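Local coordinates for Lmo0135 protein (Listeria monocytogenes EGD-e, PDB 5ISU) that probably serves as the extracellular substrate-binding component of an ABC transporter, most likely one that takes up peptides, at residues T310-D315 and A440-R445; A431-G436 and E447-I452. All blocks are in the same frame, centred on the assembly; numbering follows the deposited sequence.

Overall arrangement
Contacts 1 and 2 lie on the same side of the chain's centre, their own centres about 9 Å apart, and both use helix 442-458. Its first turn belongs to contact 1, where the loop between strand 299-301 and helix 324-334 reaches it; the middle of the helix belongs to contact 2, where it pairs with the preceding helix 427-438. Along the chain the segments alternate: 310-315, 431-436, 440-445, 447-452. Arg445 of contact 1 donates through NE to Gly436 O of contact 2, a probable hydrogen bond of 3.0 Å, while the rings of Tyr312 and Tyr449 pack together. A loop over a hundred residues earlier is thereby tied to a local helical hairpin of this family 5 solute-binding protein.

Contact 1. Residues T310-D315 and A440-R445; sequences TKYFTD and ADDKER
Asp442, in the first turn of helix 442-458, takes the hydroxyl of Tyr312 in a short hydrogen bond, OH to OD1 at 2.6 Å. Its CB is not aimed at the loop, but CG, anti to the backbone N (chi1 -165°), brings the carboxylate nearer. The hydroxyl meets OD1 on the anti side, 28° out of the carboxylate plane. The same oxygen lies at the edge of the phenol ring, near its plane. Lys311 NZ stops 4.4 Å from Asp442 OD1, beyond a salt bridge, and makes a weak hydrogen bond to Tyr312 OH. One turn on, Arg445 passes the tyrosine with its aliphatic chain: CD is 3.9 Å from both OH and CE2 of Tyr312, and the guanidinium plane stands nearly perpendicular to the ring, at 85°. The charged end works elsewhere, in a salt bridge to Asp405 and hydrogen bonds to Gly436 O and Tyr449 OH. Farther along the helix, Gln453 bonds to Tyr312 O and Thr314 N, so the loop is held at both side chain and backbone. Lys311 NZ and Arg445 NH1, at 4.2 Å, would repel each other; the carboxylates of Asp442 and Asp405 probably offset this, and the nearby positive charges may stabilise ionised Asp442.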
loop_
_atom_site.group_PDB
_atom_site.type_symbol
_atom_site.label_atom_id
_atom_site.label_comp_id
_atom_site.label_asym_id
_atom_site.label_seq_id
_atom_site.Cartn_x
_atom_site.Cartn_y
_atom_site.Cartn_z
ATOM N N THR A 310 8.365 -7.377 1.044
ATOM C CA THR A 310 8.282 -7.992 -0.283
ATOM C C THR A 310 9.251 -9.134 -0.454
ATOM O O THR A 310 10.437 -8.957 -0.215
ATOM C CB THR A 310 8.580 -6.955 -1.377
ATOM O OG1 THR A 310 7.702 -5.828 -1.229
ATOM C CG2 THR A 310 8.407 -7.563 -2.761
ATOM N N LYS A 311 8.772 -10.286 -0.925
ATOM C CA LYS A 311 9.667 -11.429 -1.156
ATOM C C LYS A 311 10.899 -11.070 -1.957
ATOM O O LYS A 311 10.828 -10.316 -2.925
ATOM C CB LYS A 311 8.998 -12.617 -1.843
ATOM C CG LYS A 311 8.262 -13.535 -0.904
ATOM C CD LYS A 311 8.116 -14.926 -1.483
ATOM C CE LYS A 311 7.389 -14.951 -2.814
ATOM N NZ LYS A 311 7.243 -16.368 -3.255
ATOM N N TYR A 312 12.020 -11.644 -1.521
ATOM C CA TYR A 312 13.330 -11.480 -2.139
ATOM C C TYR A 312 13.983 -10.129 -1.837
ATOM O O TYR A 312 15.015 -9.775 -2.418
ATOM C CB TYR A 312 13.275 -11.811 -3.640
ATOM C CG TYR A 312 12.509 -13.106 -3.898
ATOM C CD1 TYR A 312 12.882 -14.295 -3.279
ATOM C CD2 TYR A 312 11.412 -13.133 -4.748
ATOM C CE1 TYR A 312 12.188 -15.474 -3.503
ATOM C CE2 TYR A 312 10.707 -14.311 -4.989
ATOM C CZ TYR A 312 11.090 -15.475 -4.358
ATOM O OH TYR A 312 10.386 -16.630 -4.590
ATOM N N PHE A 313 13.414 -9.387 -0.895
ATOM C CA PHE A 313 14.035 -8.151 -0.482
ATOM C C PHE A 313 15.456 -8.461 -0.009
ATOM O O PHE A 313 15.673 -9.488 0.624
ATOM C CB PHE A 313 13.287 -7.532 0.696
ATOM C CG PHE A 313 14.042 -6.414 1.367
ATOM C CD1 PHE A 313 13.902 -5.117 0.937
ATOM C CD2 PHE A 313 14.903 -6.674 2.439
ATOM C CE1 PHE A 313 14.607 -4.076 1.550
ATOM C CE2 PHE A 313 15.606 -5.636 3.064
ATOM C CZ PHE A 313 15.469 -4.339 2.606
ATOM N N THR A 314 16.408 -7.587 -0.347
ATOM C CA THR A 314 17.786 -7.693 0.156
ATOM C C THR A 314 18.316 -6.282 0.353
ATOM O O THR A 314 18.103 -5.430 -0.494
ATOM C CB THR A 314 18.748 -8.505 -0.749
ATOM O OG1 THR A 314 20.065 -8.481 -0.178
ATOM C CG2 THR A 314 18.845 -7.930 -2.147
ATOM N N ASP A 315 18.993 -6.037 1.477
ATOM C CA ASP A 315 19.578 -4.714 1.745
ATOM C C ASP A 315 21.029 -4.638 1.267
ATOM O O ASP A 315 21.722 -3.652 1.548
ATOM C CB ASP A 315 19.478 -4.330 3.241
ATOM C CG ASP A 315 20.372 -5.191 4.158
ATOM O OD1 ASP A 315 21.178 -6.022 3.673
ATOM O OD2 ASP A 315 20.265 -5.019 5.389
ATOM N N ALA A 440 9.022 -20.460 -11.524
ATOM C CA ALA A 440 8.457 -21.105 -10.330
ATOM C C ALA A 440 9.453 -21.455 -9.228
ATOM O O ALA A 440 9.128 -21.319 -8.058
ATOM C CB ALA A 440 7.697 -22.358 -10.734
ATOM N N ASP A 441 10.641 -21.935 -9.594
ATOM C CA ASP A 441 11.650 -22.337 -8.595
ATOM C C ASP A 441 12.011 -21.137 -7.724
ATOM O O ASP A 441 12.370 -20.077 -8.236
ATOM C CB ASP A 441 12.899 -22.930 -9.270
ATOM C CG ASP A 441 13.842 -23.631 -8.281
ATOM O OD1 ASP A 441 13.730 -23.427 -7.049
ATOM O OD2 ASP A 441 14.710 -24.396 -8.754
ATOM N N ASP A 442 11.916 -21.332 -6.407
ATOM C CA ASP A 442 12.140 -20.268 -5.435
ATOM C C ASP A 442 13.524 -19.626 -5.544
ATOM O O ASP A 442 13.623 -18.399 -5.650
ATOM C CB ASP A 442 11.919 -20.794 -4.006
ATOM C CG ASP A 442 11.774 -19.665 -2.972
ATOM O OD1 ASP A 442 10.984 -18.713 -3.200
ATOM O OD2 ASP A 442 12.409 -19.750 -1.900
ATOM N N LYS A 443 14.575 -20.452 -5.512
ATOM C CA LYS A 443 15.956 -19.947 -5.588
ATOM C C LYS A 443 16.285 -19.265 -6.926
ATOM O O LYS A 443 16.950 -18.225 -6.929
ATOM C CB LYS A 443 16.995 -21.022 -5.222
ATOM C CG LYS A 443 16.858 -22.358 -5.937
ATOM C CD LYS A 443 17.885 -23.365 -5.422
ATOM C CE LYS A 443 17.453 -24.804 -5.700
ATOM N NZ LYS A 443 17.174 -25.079 -7.135
ATOM N N GLU A 444 15.808 -19.812 -8.045
ATOM C CA GLU A 444 16.028 -19.161 -9.354
ATOM C C GLU A 444 15.265 -17.825 -9.440
ATOM O O GLU A 444 15.701 -16.882 -10.099
ATOM C CB GLU A 444 15.589 -20.052 -10.510
ATOM C CG GLU A 444 16.432 -21.308 -10.712
ATOM C CD GLU A 444 15.967 -22.143 -11.910
ATOM O OE1 GLU A 444 14.899 -21.825 -12.497
ATOM O OE2 GLU A 444 16.669 -23.123 -12.266
ATOM N N ARG A 445 14.129 -17.751 -8.755
ATOM C CA ARG A 445 13.323 -16.558 -8.770
ATOM C C ARG A 445 13.994 -15.522 -7.837
ATOM O O ARG A 445 13.992 -14.323 -8.126
ATOM C CB ARG A 445 11.875 -16.889 -8.368
ATOM C CG ARG A 445 10.893 -15.847 -8.848
ATOM C CD ARG A 445 9.477 -15.964 -8.302
ATOM N NE ARG A 445 8.722 -14.830 -8.851
ATOM C CZ ARG A 445 7.686 -14.221 -8.279
ATOM N NH1 ARG A 445 7.233 -14.597 -7.080
ATOM N NH2 ARG A 445 7.128 -13.186 -8.906
#

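Contact 2. Residues A431-G436 and E447-I452; sequences ALWEKG and EIYEKI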
loop_
_atom_site.group_PDB
_atom_site.type_symbol
_atom_site.label_atom_id
_atom_site.label_comp_id
_atom_site.label_asym_id
_atom_site.label_seq_id
_atom_site.Cartn_x
_atom_site.Cartn_y
_atom_site.Cartn_z
ATOM N N ALA A 431 13.396 -7.618 -19.576
ATOM C CA ALA A 431 13.380 -9.073 -19.846
ATOM C C ALA A 431 13.471 -9.853 -18.532
ATOM O O ALA A 431 12.850 -10.910 -18.397
ATOM C CB ALA A 431 14.512 -9.482 -20.798
ATOM N N LEU A 432 14.247 -9.324 -17.577
ATOM C CA LEU A 432 14.349 -9.921 -16.239
ATOM C C LEU A 432 12.999 -9.840 -15.501
ATOM O O LEU A 432 12.570 -10.820 -14.887
ATOM C CB LEU A 432 15.449 -9.253 -15.395
ATOM C CG LEU A 432 16.899 -9.678 -15.665
ATOM C CD1 LEU A 432 17.880 -8.732 -14.987
ATOM C CD2 LEU A 432 17.139 -11.124 -15.224
ATOM N N TRP A 433 12.348 -8.674 -15.554
ATOM C CA TRP A 433 11.035 -8.513 -14.928
ATOM C C TRP A 433 10.104 -9.598 -15.431
ATOM O O TRP A 433 9.519 -10.318 -14.629
ATOM C CB TRP A 433 10.401 -7.146 -15.203
ATOM C CG TRP A 433 10.928 -5.964 -14.381
ATOM C CD1 TRP A 433 11.694 -4.919 -14.832
ATOM C CD2 TRP A 433 10.677 -5.695 -12.992
ATOM N NE1 TRP A 433 11.925 -4.031 -13.817
ATOM C CE2 TRP A 433 11.317 -4.482 -12.679
ATOM C CE3 TRP A 433 9.959 -6.355 -11.989
ATOM C CZ2 TRP A 433 11.282 -3.922 -11.382
ATOM C CZ3 TRP A 433 9.928 -5.801 -10.715
ATOM C CH2 TRP A 433 10.581 -4.594 -10.427
ATOM N N GLU A 434 9.998 -9.737 -16.756
ATOM C CA GLU A 434 9.114 -10.759 -17.350
ATOM C C GLU A 434 9.535 -12.189 -17.026
ATOM O O GLU A 434 8.691 -13.041 -16.783
ATOM C CB GLU A 434 8.933 -10.553 -18.850
ATOM C CG GLU A 434 8.107 -9.302 -19.149
ATOM C CD GLU A 434 7.530 -9.281 -20.561
ATOM O OE1 GLU A 434 8.073 -9.974 -21.458
ATOM O OE2 GLU A 434 6.520 -8.566 -20.774
ATOM N N LYS A 435 10.837 -12.420 -16.976
ATOM C CA LYS A 435 11.375 -13.724 -16.621
ATOM C C LYS A 435 11.003 -14.074 -15.169
ATOM O O LYS A 435 10.652 -15.204 -14.874
ATOM C CB LYS A 435 12.896 -13.720 -16.810
ATOM C CG LYS A 435 13.621 -15.053 -16.632
ATOM C CD LYS A 435 15.129 -14.819 -16.784
ATOM C CE LYS A 435 15.990 -16.012 -16.379
ATOM N NZ LYS A 435 15.841 -17.175 -17.286
ATOM N N GLY A 436 11.052 -13.092 -14.273
ATOM C CA GLY A 436 10.726 -13.325 -12.870
ATOM C C GLY A 436 9.276 -13.707 -12.661
ATOM O O GLY A 436 8.956 -14.516 -11.787
ATOM N N GLU A 447 17.259 -15.173 -7.331
ATOM C CA GLU A 447 18.388 -14.613 -8.093
ATOM C C GLU A 447 17.969 -13.530 -9.092
ATOM O O GLU A 447 18.668 -12.542 -9.252
ATOM C CB GLU A 447 19.186 -15.712 -8.815
ATOM C CG GLU A 447 19.947 -16.623 -7.867
ATOM C CD GLU A 447 20.816 -17.668 -8.562
ATOM O OE1 GLU A 447 20.836 -17.754 -9.816
ATOM O OE2 GLU A 447 21.502 -18.418 -7.834
ATOM N N ILE A 448 16.813 -13.711 -9.728
ATOM C CA ILE A 448 16.309 -12.744 -10.706
ATOM C C ILE A 448 15.959 -11.410 -10.043
ATOM O O ILE A 448 16.378 -10.351 -10.520
ATOM C CB ILE A 448 15.086 -13.298 -11.484
ATOM C CG1 ILE A 448 15.530 -14.471 -12.357
ATOM C CG2 ILE A 448 14.472 -12.213 -12.374
ATOM C CD1 ILE A 448 14.396 -15.326 -12.885
ATOM N N TYR A 449 15.195 -11.443 -8.959
ATOM C CA TYR A 449 14.851 -10.185 -8.298
ATOM C C TYR A 449 16.062 -9.541 -7.595
ATOM O O TYR A 449 16.089 -8.323 -7.413
ATOM C CB TYR A 449 13.616 -10.319 -7.412
ATOM C CG TYR A 449 12.375 -10.553 -8.257
ATOM C CD1 TYR A 449 11.775 -9.507 -8.954
ATOM C CD2 TYR A 449 11.827 -11.818 -8.380
ATOM C CE1 TYR A 449 10.666 -9.725 -9.756
ATOM C CE2 TYR A 449 10.719 -12.044 -9.171
ATOM C CZ TYR A 449 10.137 -11.003 -9.854
ATOM O OH TYR A 449 9.009 -11.255 -10.608
ATOM N N GLU A 450 17.069 -10.336 -7.243
ATOM C CA GLU A 450 18.311 -9.756 -6.687
ATOM C C GLU A 450 19.034 -8.954 -7.766
ATOM O O GLU A 450 19.487 -7.830 -7.497
ATOM C CB GLU A 450 19.216 -10.804 -6.059
ATOM C CG GLU A 450 18.661 -11.284 -4.728
ATOM C CD GLU A 450 19.536 -12.306 -4.028
ATOM O OE1 GLU A 450 20.405 -12.936 -4.680
ATOM O OE2 GLU A 450 19.341 -12.486 -2.807
ATOM N N LYS A 451 19.083 -9.484 -8.989
ATOM C CA LYS A 451 19.721 -8.752 -10.069
ATOM C C LYS A 451 18.968 -7.484 -10.369
ATOM O O LYS A 451 19.584 -6.464 -10.629
ATOM C CB LYS A 451 19.914 -9.579 -11.361
ATOM C CG LYS A 451 21.055 -10.583 -11.272
ATOM C CD LYS A 451 21.718 -10.860 -12.631
ATOM C CE LYS A 451 20.854 -11.640 -13.613
ATOM N NZ LYS A 451 20.701 -13.071 -13.225
ATOM N N ILE A 452 17.641 -7.553 -10.340
ATOM C CA ILE A 452 16.785 -6.380 -10.597
ATOM C C ILE A 452 17.068 -5.286 -9.565
ATOM O O ILE A 452 17.301 -4.129 -9.934
ATOM C CB ILE A 452 15.290 -6.767 -10.650
ATOM C CG1 ILE A 452 15.044 -7.677 -11.868
ATOM C CG2 ILE A 452 14.410 -5.522 -10.739
ATOM C CD1 ILE A 452 13.655 -8.255 -11.950
HETATM O O HOH W 1 8.326 -9.586 -12.300
#
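Apolar packing dominates where Leu432, Ile448 and Ile452 meet between the two helices. Leu432 CB lies 3.9 Å from Ile452 CG1, and Leu432 CD2 reaches both Ile448 CG2 and Lys451 CE. Ile448 points its two branches differently: CG2, anti to the backbone N, sits by Leu432 O and Gly436 CA, whereas CD1 touches the aliphatic chain of Lys435, 3.8 Å from CG. These contacts join consecutive helices of an antiparallel helical hairpin; the axes of segments 431-436 and 447-452 run at 153° (N-to-C directions) and approach to 9.4 Å. At Gly436, whose CA is 6.0 Å from that of Ile448, the phenol of Tyr449 lies against the backbone, with Tyr449 CZ 3.9 Å from Gly436 CA and OH 3.2 Å from Gly436 C. The aromatic contacts involve Trp433 and Tyr449. Ile452 CG2 makes a CH-pi contact over the six-membered ring of Trp433, 3.9 Å from its centroid and 25° off the normal. Tyr449 CE1 meets CE3 and CZ3 of the indole, the two side chains crossing at about a right angle. Polar bridging goes through one water, which donates to Trp433 O at 2.7 Å and accepts from Tyr449 OH.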